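Local coordinates for protein SmhA (PDB 7A27) that is the A component of the tripartite alpha-pore-forming toxin Smh of Serratia marcescens and probably acts with its partner components on target membranes, at residues S84-A87 and A88-A92. Sequence-based numbering, arbitrary orientation.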
loop_
_atom_site.group_PDB
_atom_site.type_symbol
_atom_site.label_atom_id
_atom_site.label_comp_id
_atom_site.label_asym_id
_atom_site.label_seq_id
_atom_site.Cartn_x
_atom_site.Cartn_y
_atom_site.Cartn_z
ATOM N N SER A 84 2.520 4.195 -17.897
ATOM C CA SER A 84 3.743 4.212 -18.746
ATOM C C SER A 84 3.302 4.230 -20.207
ATOM O O SER A 84 3.778 5.105 -20.974
ATOM C CB SER A 84 4.631 3.018 -18.531
ATOM O OG SER A 84 4.940 2.859 -17.164
ATOM N N ASN A 85 2.435 3.264 -20.550
ATOM C CA ASN A 85 1.895 3.077 -21.915
ATOM C C ASN A 85 1.365 4.426 -22.413
ATOM O O ASN A 85 1.716 4.824 -23.534
ATOM C CB ASN A 85 0.833 1.970 -21.957
ATOM C CG ASN A 85 1.392 0.559 -21.941
ATOM O OD1 ASN A 85 2.552 0.336 -21.613
ATOM N ND2 ASN A 85 0.574 -0.404 -22.348
ATOM N N PHE A 86 0.583 5.123 -21.592
ATOM C CA PHE A 86 -0.010 6.423 -21.972
ATOM C C PHE A 86 1.120 7.430 -22.221
ATOM O O PHE A 86 1.046 8.178 -23.208
ATOM C CB PHE A 86 -0.994 6.930 -20.921
ATOM C CG PHE A 86 -1.941 7.987 -21.436
ATOM C CD1 PHE A 86 -1.547 9.305 -21.533
ATOM C CD2 PHE A 86 -3.225 7.663 -21.840
ATOM C CE1 PHE A 86 -2.407 10.279 -22.020
ATOM C CE2 PHE A 86 -4.082 8.638 -22.327
ATOM C CZ PHE A 86 -3.667 9.949 -22.416
ATOM N N ALA A 87 2.147 7.463 -21.371
ATOM C CA ALA A 87 3.290 8.380 -21.557
ATOM C C ALA A 87 3.901 8.137 -22.930
ATOM O O ALA A 87 4.126 9.136 -23.668
ATOM C CB ALA A 87 4.316 8.207 -20.472
ATOM N N ALA A 88 4.134 6.864 -23.259
ATOM C CA ALA A 88 4.734 6.443 -24.543
ATOM C C ALA A 88 3.902 6.998 -25.701
ATOM O O ALA A 88 4.490 7.500 -26.662
ATOM C CB ALA A 88 4.847 4.946 -24.607
ATOM N N LEU A 89 2.578 6.930 -25.594
ATOM C CA LEU A 89 1.652 7.421 -26.648
ATOM C C LEU A 89 1.784 8.947 -26.797
ATOM O O LEU A 89 1.762 9.429 -27.940
ATOM C CB LEU A 89 0.207 7.011 -26.328
ATOM C CG LEU A 89 -0.097 5.511 -26.352
ATOM C CD1 LEU A 89 -1.572 5.279 -26.091
ATOM C CD2 LEU A 89 0.304 4.852 -27.663
ATOM N N VAL A 90 1.938 9.683 -25.697
ATOM C CA VAL A 90 2.079 11.166 -25.744
ATOM C C VAL A 90 3.379 11.522 -26.491
ATOM O O VAL A 90 3.341 12.442 -27.337
ATOM C CB VAL A 90 1.962 11.775 -24.341
ATOM C CG1 VAL A 90 2.204 13.275 -24.365
ATOM C CG2 VAL A 90 0.585 11.481 -23.753
ATOM N N ASN A 91 4.478 10.802 -26.251
ATOM C CA ASN A 91 5.754 10.992 -26.998
ATOM C C ASN A 91 5.506 10.922 -28.513
ATOM O O ASN A 91 6.096 11.728 -29.261
ATOM C CB ASN A 91 6.797 9.916 -26.703
ATOM C CG ASN A 91 7.621 10.210 -25.481
ATOM O OD1 ASN A 91 7.208 11.002 -24.615
ATOM N ND2 ASN A 91 8.764 9.547 -25.430
ATOM N N ALA A 92 4.701 9.957 -28.939
ATOM C CA ALA A 92 4.357 9.743 -30.354
ATOM C C ALA A 92 3.752 11.025 -30.930
ATOM O O ALA A 92 4.143 11.406 -32.062
ATOM C CB ALA A 92 3.399 8.593 -30.465
#
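Phe86 and Val90 meet one turn apart on the buried face of helix 48-96, a long helix in the elongated helical bundle of SmhA in its soluble form. Val90 CG2 comes to 3.7 Å from Phe86 CE1. The methyl approaches the ring obliquely. Phe86 CG lies anti to the backbone N (chi1 -161°); the ring stands out from the helix, and its CD1 and CE1 atoms lie nearest Val90 CG2. The same methyl also packs against the backbone, with Val90 CG2 3.4 Å from Phe86 O. Other helices close over this face. The Phe86 ring meets those of Trp305 and Trp342, and Leu115 and Ala119 of helix 104-155 touch it as well. Ala87 is also buried, and its methyl rests on Trp342 and Ser346 of helix 325-358.

The solvent side is looser: Asn85 and Ala88 are exposed. Here no side chain meets another across the turn; the Ala88 methyl lies beside a backbone oxygen, with Ala88 CB 3.3 Å from Asn85 O. Leu89 is partly exposed and lies between the two sides. Its CG folds back beside its own backbone N (chi1 -66°), and Leu89 CG reaches 3.4 Å from Asn85 O. Leu115 touches its side chain from helix 104-155.

Four successive i to i+4 hydrogen bonds tie the two turns together, the regular alpha-helical pattern. Ala88 N to Ser84 O is 2.9 Å long, and its N-H points at the oxygen with an angle of 162°. Leu89 N donates to Asn85 O and Val90 N to Phe86 O. Partly exposed Asn91 uses its side-chain OD1 as acceptor for Gln343 NE2 of helix 325-358, while its backbone N completes the series with a 3.1 Å bond to Ala87 O, in the plane of that carbonyl.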